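L-Ribose isomerase (Acinetobacter, PDB 4Q0S) probably catalyses the metal-dependent interconversion of the aldose L-ribose and its ketose at a metal site, occupied here by cobalt, inside a cupin barrel that also holds ribitol. Local coordinates at residues G54-D59 with S247-T252; A96-L101 with H194-H199; E124-V129 with M133-S138. All coordinates share one frame; numbering follows the deposited sequence.

Contact 1: residues G54-D59 with S247-T252. With NCO (cobalt hexammine(III)), chain E.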
# COMPACT_ATOMS: atom_id res chain seq x y z
N GLY A 54 -21.38 -13.84 21.48
CA GLY A 54 -21.91 -14.79 22.44
C GLY A 54 -20.92 -15.29 23.47
O GLY A 54 -19.73 -15.44 23.19
N ALA A 55 -21.43 -15.56 24.67
CA ALA A 55 -20.64 -16.04 25.80
C ALA A 55 -19.73 -17.23 25.49
O ALA A 55 -18.59 -17.27 25.94
CB ALA A 55 -21.56 -16.38 26.96
N ASP A 56 -20.24 -18.21 24.75
CA ASP A 56 -19.42 -19.38 24.44
C ASP A 56 -18.41 -19.12 23.33
O ASP A 56 -17.67 -20.02 22.94
CB ASP A 56 -20.32 -20.56 24.07
CG ASP A 56 -21.32 -20.22 22.99
OD1 ASP A 56 -20.92 -19.65 21.96
OD2 ASP A 56 -22.52 -20.52 23.18
N GLN A 57 -18.36 -17.89 22.83
CA GLN A 57 -17.42 -17.55 21.76
C GLN A 57 -16.13 -16.97 22.31
O GLN A 57 -15.14 -16.85 21.59
CB GLN A 57 -18.05 -16.57 20.77
CG GLN A 57 -19.16 -17.22 19.96
CD GLN A 57 -18.71 -18.54 19.37
OE1 GLN A 57 -17.86 -18.59 18.48
NE2 GLN A 57 -19.27 -19.63 19.88
N TYR A 58 -16.13 -16.63 23.59
CA TYR A 58 -14.94 -16.09 24.22
C TYR A 58 -13.85 -17.15 24.27
O TYR A 58 -12.67 -16.83 24.42
CB TYR A 58 -15.28 -15.59 25.63
CG TYR A 58 -15.93 -14.24 25.61
CD1 TYR A 58 -15.16 -13.08 25.50
CD2 TYR A 58 -17.32 -14.11 25.63
CE1 TYR A 58 -15.76 -11.82 25.42
CE2 TYR A 58 -17.93 -12.85 25.54
CZ TYR A 58 -17.14 -11.72 25.43
OH TYR A 58 -17.73 -10.48 25.30
N ASP A 59 -14.24 -18.41 24.11
CA ASP A 59 -13.26 -19.49 24.12
C ASP A 59 -12.31 -19.35 22.94
O ASP A 59 -11.36 -20.11 22.80
CB ASP A 59 -13.94 -20.87 24.06
CG ASP A 59 -14.36 -21.37 25.43
OD1 ASP A 59 -13.65 -21.09 26.42
OD2 ASP A 59 -15.39 -22.06 25.52
N SER A 247 -28.51 -17.37 15.39
CA SER A 247 -28.28 -17.93 16.71
C SER A 247 -28.55 -16.84 17.75
O SER A 247 -27.98 -15.75 17.68
CB SER A 247 -26.83 -18.40 16.83
OG SER A 247 -26.63 -19.09 18.05
N ASP A 248 -29.41 -17.14 18.73
CA ASP A 248 -29.74 -16.15 19.75
C ASP A 248 -28.55 -15.73 20.59
O ASP A 248 -28.49 -14.59 21.07
CB ASP A 248 -30.84 -16.69 20.68
CG ASP A 248 -32.15 -16.92 19.95
OD1 ASP A 248 -32.29 -17.98 19.29
OD2 ASP A 248 -33.03 -16.04 20.02
N ALA A 249 -27.59 -16.64 20.76
CA ALA A 249 -26.40 -16.34 21.54
C ALA A 249 -25.60 -15.21 20.90
O ALA A 249 -24.92 -14.45 21.59
CB ALA A 249 -25.53 -17.59 21.64
N ALA A 250 -25.71 -15.09 19.58
CA ALA A 250 -24.99 -14.06 18.83
C ALA A 250 -25.55 -12.65 18.97
O ALA A 250 -24.80 -11.69 19.06
CB ALA A 250 -24.93 -14.45 17.36
N ASN A 251 -26.88 -12.53 18.99
CA ASN A 251 -27.52 -11.22 19.10
C ASN A 251 -27.14 -10.45 20.36
O ASN A 251 -26.94 -9.23 20.31
CB ASN A 251 -29.04 -11.35 19.05
CG ASN A 251 -29.63 -10.83 17.75
OD1 ASN A 251 -29.59 -11.50 16.72
ND2 ASN A 251 -30.19 -9.62 17.80
N THR A 252 -27.06 -11.15 21.48
CA THR A 252 -26.72 -10.53 22.75
C THR A 252 -25.29 -9.99 22.82
O THR A 252 -25.08 -8.77 22.86
CB THR A 252 -26.94 -11.52 23.91
OG1 THR A 252 -26.09 -12.66 23.73
CG2 THR A 252 -28.39 -11.98 23.94
CO NCO E . -33.99 -14.97 16.26
N1 NCO E . -35.50 -14.18 15.65
N2 NCO E . -34.55 -14.71 17.96
N3 NCO E . -33.44 -15.24 14.56
N4 NCO E . -33.17 -13.36 16.29
N5 NCO E . -34.82 -16.58 16.24
N6 NCO E . -32.49 -15.76 16.88
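G54 meets the first turn of the helix beginning at D248, its CA lying 3.1 Å from A249 O. No hydrogen bond spans the segments, and so close an approach relies on the bare alpha carbon of the glycine. G54 also has a positive phi (113°), at which a CB would press on the preceding carbonyl O. Around this point the packing is looser: the D56 carboxylate reaches the A249 methyl only at 4.5 Å, between OD2 and CB.

Both partners are held from within their own segments. The carbonyl of A249 accepts T252 OG1 at 3.0 Å, with the hydroxyl above the carbonyl plane, a bond between side chain and backbone inside one helical turn. On the other side, Q57 N binds G54 O at 2.8 Å and folds 55-57 into a short 3-10 turn. D56 OD1 takes the amide of Q57 through NE2 at 2.7 Å, nearly straight (168°) but 25° out of the carboxylate plane. The same oxygen forms a salt bridge with R171, whose side chain also touches Q57 and A249 and so lines both segments.

Farther out, S247 occupies the N-cap position, and N251 OD1 binds F245 N, tying the helix to the strand before it. D248 turns to the cobalt hexammine, OD2 receiving its N2 at 2.9 Å; D244 OD1 and F245 O also accept hydrogen bonds from the cation. The A250 side chain is about 9 Å (nearest atoms) from the ribitol at the cobalt site. The contact thus seats C-terminal helix 248-254 against the loop leaving strand 50-52 of a cupin barrel.

Contact 2: residues A96-L101 with H194-H199. With CO (cobalt (II) ion), chain B.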
# COMPACT_ATOMS: atom_id res chain seq x y z
N ALA A 96 -36.22 6.50 5.13
CA ALA A 96 -34.83 6.94 5.21
C ALA A 96 -33.92 5.87 5.84
O ALA A 96 -32.75 5.75 5.47
CB ALA A 96 -34.74 8.23 6.02
N GLU A 97 -34.49 5.11 6.77
CA GLU A 97 -33.77 4.06 7.48
C GLU A 97 -33.19 2.98 6.56
O GLU A 97 -32.36 2.18 6.99
CB GLU A 97 -34.71 3.41 8.50
CG GLU A 97 -35.96 2.78 7.87
CD GLU A 97 -37.05 2.52 8.89
OE1 GLU A 97 -37.62 3.50 9.41
OE2 GLU A 97 -37.34 1.33 9.17
N TYR A 98 -33.63 2.95 5.31
CA TYR A 98 -33.13 1.97 4.35
C TYR A 98 -31.95 2.54 3.58
O TYR A 98 -31.27 1.81 2.85
CB TYR A 98 -34.23 1.58 3.36
CG TYR A 98 -35.35 0.76 3.97
CD1 TYR A 98 -35.21 -0.61 4.16
CD2 TYR A 98 -36.54 1.37 4.37
CE1 TYR A 98 -36.23 -1.36 4.74
CE2 TYR A 98 -37.56 0.63 4.95
CZ TYR A 98 -37.40 -0.74 5.13
OH TYR A 98 -38.41 -1.47 5.72
N SER A 99 -31.71 3.84 3.75
CA SER A 99 -30.62 4.50 3.06
C SER A 99 -29.46 4.80 4.02
O SER A 99 -29.24 4.06 4.98
CB SER A 99 -31.11 5.80 2.41
OG SER A 99 -30.12 6.33 1.53
N GLY A 100 -28.74 5.88 3.77
CA GLY A 100 -27.61 6.23 4.61
C GLY A 100 -26.34 5.60 4.05
O GLY A 100 -26.40 4.76 3.15
N LEU A 101 -25.19 5.99 4.59
CA LEU A 101 -23.91 5.46 4.13
C LEU A 101 -23.04 5.00 5.29
O LEU A 101 -22.72 5.78 6.20
CB LEU A 101 -23.18 6.53 3.31
CG LEU A 101 -23.92 7.04 2.07
CD1 LEU A 101 -23.28 8.33 1.58
CD2 LEU A 101 -23.91 5.98 0.98
N HIS A 194 -27.78 -7.94 -0.68
CA HIS A 194 -29.02 -7.20 -0.47
C HIS A 194 -29.60 -7.42 0.91
O HIS A 194 -29.40 -8.47 1.53
CB HIS A 194 -30.07 -7.59 -1.52
CG HIS A 194 -29.79 -7.08 -2.89
ND1 HIS A 194 -29.60 -5.74 -3.16
CD2 HIS A 194 -29.69 -7.72 -4.08
CE1 HIS A 194 -29.39 -5.58 -4.46
NE2 HIS A 194 -29.45 -6.76 -5.04
N ARG A 195 -30.32 -6.41 1.38
CA ARG A 195 -30.98 -6.49 2.67
C ARG A 195 -31.95 -7.68 2.62
O ARG A 195 -32.37 -8.10 1.54
CB ARG A 195 -31.75 -5.20 2.93
CG ARG A 195 -32.75 -4.85 1.83
CD ARG A 195 -33.59 -3.64 2.20
NE ARG A 195 -32.85 -2.39 2.10
CZ ARG A 195 -32.59 -1.76 0.96
NH1 ARG A 195 -33.01 -2.27 -0.19
NH2 ARG A 195 -31.91 -0.62 0.97
N LYS A 196 -32.28 -8.20 3.80
CA LYS A 196 -33.19 -9.33 3.97
C LYS A 196 -32.62 -10.68 3.55
O LYS A 196 -33.33 -11.68 3.51
CB LYS A 196 -34.53 -9.06 3.27
CG LYS A 196 -35.33 -7.93 3.92
CD LYS A 196 -36.65 -7.69 3.22
CE LYS A 196 -37.53 -6.72 4.00
NZ LYS A 196 -36.88 -5.39 4.14
N HIS A 197 -31.32 -10.70 3.26
CA HIS A 197 -30.66 -11.94 2.88
C HIS A 197 -29.76 -12.44 3.99
O HIS A 197 -28.95 -11.69 4.52
CB HIS A 197 -29.82 -11.74 1.62
CG HIS A 197 -30.62 -11.75 0.36
ND1 HIS A 197 -30.88 -12.90 -0.34
CD2 HIS A 197 -31.28 -10.75 -0.28
CE1 HIS A 197 -31.66 -12.62 -1.37
NE2 HIS A 197 -31.92 -11.32 -1.35
N LEU A 198 -29.91 -13.72 4.34
CA LEU A 198 -29.08 -14.33 5.36
C LEU A 198 -27.65 -14.40 4.82
O LEU A 198 -27.43 -14.78 3.67
CB LEU A 198 -29.55 -15.74 5.68
CG LEU A 198 -30.84 -15.91 6.49
CD1 LEU A 198 -31.29 -17.36 6.40
CD2 LEU A 198 -30.59 -15.50 7.94
N HIS A 199 -26.69 -14.05 5.66
CA HIS A 199 -25.30 -14.12 5.24
C HIS A 199 -24.35 -14.27 6.41
O HIS A 199 -24.68 -13.95 7.55
CB HIS A 199 -24.92 -12.89 4.40
CG HIS A 199 -25.11 -11.58 5.10
ND1 HIS A 199 -26.36 -11.03 5.31
CD2 HIS A 199 -24.22 -10.73 5.66
CE1 HIS A 199 -26.22 -9.89 5.97
NE2 HIS A 199 -24.94 -9.69 6.20
CO CO B . -24.45 -8.02 7.73
O HOH W 1 -38.88 -3.87 4.91
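R195 reaches the loop at Y98 with its guanidinium, NH2 donating to Y98 O at 3.1 Å in a bent bond (141°). Its CG lies between the backbone N and the carbonyl carbon (chi1 55°), and a further bend at chi3 brings NE to the edge of the phenol, 3.6 Å from Y98 CD1. The guanidinium and ring planes stand 80° apart. NE donates to R121 O, while NH1 binds D86 O and A84 O of the second subunit, so the flat group is fixed along several edges by carbonyls.

K196, at the third position of a type II turn running from H194 to H197, sends out a chain that is extended until it bends at chi4. Its NZ comes within 4.1 Å of Y98 CE1 and donates to a water, itself 2.6 Å from Y98 OH; G120 O and G87 O of the second subunit are further acceptors of the ammonium. Y98 and R195 both pack on L88 of that subunit.

Beyond the turn, H199 ND1 donates to H197 O at 2.8 Å, in the plane of the imidazole, which fixes the ring's rotation. NE2 binds cobalt at 2.3 Å, beside H117, H119 and E124, in the three-histidine, one-glutamate metal site characteristic of cupins.

Contact 3: residues E124-V129 with M133-S138. With CO (cobalt (II) ion), chain B; RB0 (D-ribitol), chain C.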
# COMPACT_ATOMS: atom_id res chain seq x y z
N GLU A 124 -25.51 -4.44 2.00
CA GLU A 124 -24.06 -4.35 2.07
C GLU A 124 -23.36 -4.64 0.74
O GLU A 124 -23.97 -5.19 -0.18
CB GLU A 124 -23.52 -5.34 3.11
CG GLU A 124 -24.16 -5.26 4.49
CD GLU A 124 -23.81 -6.45 5.39
OE1 GLU A 124 -23.02 -7.33 4.97
OE2 GLU A 124 -24.33 -6.51 6.52
N SER A 125 -22.09 -4.27 0.66
CA SER A 125 -21.24 -4.53 -0.50
C SER A 125 -19.87 -4.83 0.10
O SER A 125 -19.47 -4.20 1.09
CB SER A 125 -21.16 -3.31 -1.42
OG SER A 125 -20.32 -2.30 -0.89
N TYR A 126 -19.15 -5.79 -0.49
CA TYR A 126 -17.84 -6.17 0.03
C TYR A 126 -16.70 -5.95 -0.94
O TYR A 126 -16.82 -6.17 -2.14
CB TYR A 126 -17.82 -7.66 0.43
CG TYR A 126 -18.99 -8.11 1.24
CD1 TYR A 126 -19.36 -7.45 2.40
CD2 TYR A 126 -19.74 -9.23 0.85
CE1 TYR A 126 -20.44 -7.87 3.17
CE2 TYR A 126 -20.82 -9.67 1.60
CZ TYR A 126 -21.17 -8.99 2.76
OH TYR A 126 -22.25 -9.40 3.50
N GLU A 127 -15.57 -5.53 -0.38
CA GLU A 127 -14.35 -5.31 -1.14
C GLU A 127 -13.24 -5.94 -0.30
O GLU A 127 -12.95 -5.46 0.79
CB GLU A 127 -14.09 -3.81 -1.30
CG GLU A 127 -12.81 -3.47 -2.05
CD GLU A 127 -12.37 -2.03 -1.85
OE1 GLU A 127 -13.22 -1.12 -1.95
OE2 GLU A 127 -11.17 -1.80 -1.60
N VAL A 128 -12.64 -7.02 -0.78
CA VAL A 128 -11.57 -7.66 -0.02
C VAL A 128 -10.29 -6.86 -0.22
O VAL A 128 -9.90 -6.56 -1.35
CB VAL A 128 -11.35 -9.13 -0.47
CG1 VAL A 128 -10.13 -9.73 0.25
CG2 VAL A 128 -12.60 -9.96 -0.15
N VAL A 129 -9.63 -6.51 0.88
CA VAL A 129 -8.40 -5.74 0.81
C VAL A 129 -7.20 -6.65 0.99
O VAL A 129 -6.18 -6.49 0.31
CB VAL A 129 -8.38 -4.65 1.90
CG1 VAL A 129 -7.12 -3.79 1.77
CG2 VAL A 129 -9.63 -3.79 1.80
N MET A 133 -12.13 -13.90 1.25
CA MET A 133 -13.36 -13.95 2.01
C MET A 133 -14.31 -15.02 1.50
O MET A 133 -14.67 -15.05 0.32
CB MET A 133 -14.02 -12.58 1.94
CG MET A 133 -15.37 -12.47 2.60
SD MET A 133 -16.10 -10.89 2.17
CE MET A 133 -17.14 -10.56 3.62
N GLU A 134 -14.70 -15.92 2.40
CA GLU A 134 -15.63 -16.98 2.04
C GLU A 134 -16.98 -16.58 2.60
O GLU A 134 -17.19 -16.52 3.82
CB GLU A 134 -15.17 -18.33 2.61
CG GLU A 134 -13.98 -18.90 1.85
CD GLU A 134 -13.63 -20.32 2.25
OE1 GLU A 134 -13.55 -21.18 1.35
OE2 GLU A 134 -13.44 -20.59 3.45
N VAL A 135 -17.90 -16.27 1.69
CA VAL A 135 -19.24 -15.84 2.04
C VAL A 135 -20.24 -16.97 1.88
O VAL A 135 -20.23 -17.70 0.88
CB VAL A 135 -19.68 -14.64 1.16
CG1 VAL A 135 -20.98 -14.05 1.69
CG2 VAL A 135 -18.59 -13.58 1.12
N PHE A 136 -21.10 -17.12 2.88
CA PHE A 136 -22.13 -18.13 2.87
C PHE A 136 -23.41 -17.31 2.94
O PHE A 136 -23.51 -16.39 3.75
CB PHE A 136 -21.99 -19.03 4.10
CG PHE A 136 -20.59 -19.56 4.30
CD1 PHE A 136 -20.12 -20.64 3.54
CD2 PHE A 136 -19.73 -18.96 5.21
CE1 PHE A 136 -18.81 -21.09 3.68
CE2 PHE A 136 -18.42 -19.40 5.35
CZ PHE A 136 -17.95 -20.48 4.59
N TYR A 137 -24.38 -17.61 2.08
CA TYR A 137 -25.61 -16.85 2.09
C TYR A 137 -26.80 -17.56 1.47
O TYR A 137 -26.66 -18.58 0.80
CB TYR A 137 -25.40 -15.52 1.37
CG TYR A 137 -25.15 -15.67 -0.12
CD1 TYR A 137 -23.92 -16.10 -0.60
CD2 TYR A 137 -26.16 -15.39 -1.04
CE1 TYR A 137 -23.68 -16.25 -1.96
CE2 TYR A 137 -25.94 -15.54 -2.41
CZ TYR A 137 -24.70 -15.97 -2.86
OH TYR A 137 -24.46 -16.09 -4.21
N SER A 138 -27.97 -16.99 1.71
CA SER A 138 -29.22 -17.51 1.17
C SER A 138 -29.55 -16.63 -0.03
O SER A 138 -29.70 -15.41 0.11
CB SER A 138 -30.34 -17.40 2.20
OG SER A 138 -31.57 -17.85 1.65
CO CO B . -24.45 -8.02 7.73
C1 RB0 C . -21.81 -7.53 11.65
O1 RB0 C . -21.96 -7.57 13.06
C2 RB0 C . -21.87 -6.09 11.17
O2 RB0 C . -23.20 -5.60 11.26
C3 RB0 C . -21.34 -5.98 9.73
O3 RB0 C . -21.19 -4.61 9.38
C4 RB0 C . -22.24 -6.67 8.70
O4 RB0 C . -23.55 -6.83 9.23
C5 RB0 C . -21.66 -8.03 8.33
O5 RB0 C . -22.40 -8.61 7.25
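Strands 124-129 and 133-137 run roughly antiparallel (156°), their axes approaching to 9.5 Å, and no backbone hydrogen bond joins them. They belong to the two facing sheets of the cupin barrel, the chain crossing from one to the other through the short connection between them, and they meet by side chains in the buried interior.

M133 makes the principal contact. With CG anti to the backbone N (chi1 176°) and the chain extended beyond it, the side chain reaches across to Y126 and sets its methyl over one face of the ring. CE lies 3.9 Å from the centroid of the Y126 ring and only 12° off its normal, a CH-pi contact centred on the ring. The sulfur sits to one side, M133 SD being 4.6 Å from the centroid of the Y126 ring in an oblique Met-aromatic position. At the root of the same chain, M133 CB touches V128 CG2 at 3.6 Å. V135 adds looser packing, its CG1 approaching Y126 CE2 at 4.4 Å.

F191 and M193 of strand 191-193 also pack against Y126, and L184 packs against both V128 and M133. These apolar side chains pack against a ring whose hydroxyl reaches the metal and ribitol site: Y126 OH donates to E124 OE1 at 2.7 Å, nearly along the C-O axis. As a second-shell group it probably helps position the carboxylate. Ribitol chelates the cobalt through O4 and O5 and is also bound by R254 and E215. The two carboxylate oxygens of E124 divide their roles: OE2 binds cobalt at 1.9 Å, and OE1 lies 2.7 Å from ribitol O5.

From the N terminus, the chain passes strand 50-52 and enters contact 1, whose loop closes only 188 residues later at helix 248-254; almost the whole barrel lies inside it. Contact 2 is nested within, joining the loop before strand 101-108 to the turn before strand 199-202. Contact 3 is nested in turn, closing a very short loop between consecutive strands of the two sheets. Contacts 2 and 3 touch, through H197 ND1 and S138 O among others, share the cobalt ion and both border the second subunit. Contact 1 touches neither, lies across the chain's centre from contact 3 and ties the C-terminal helix to the barrel.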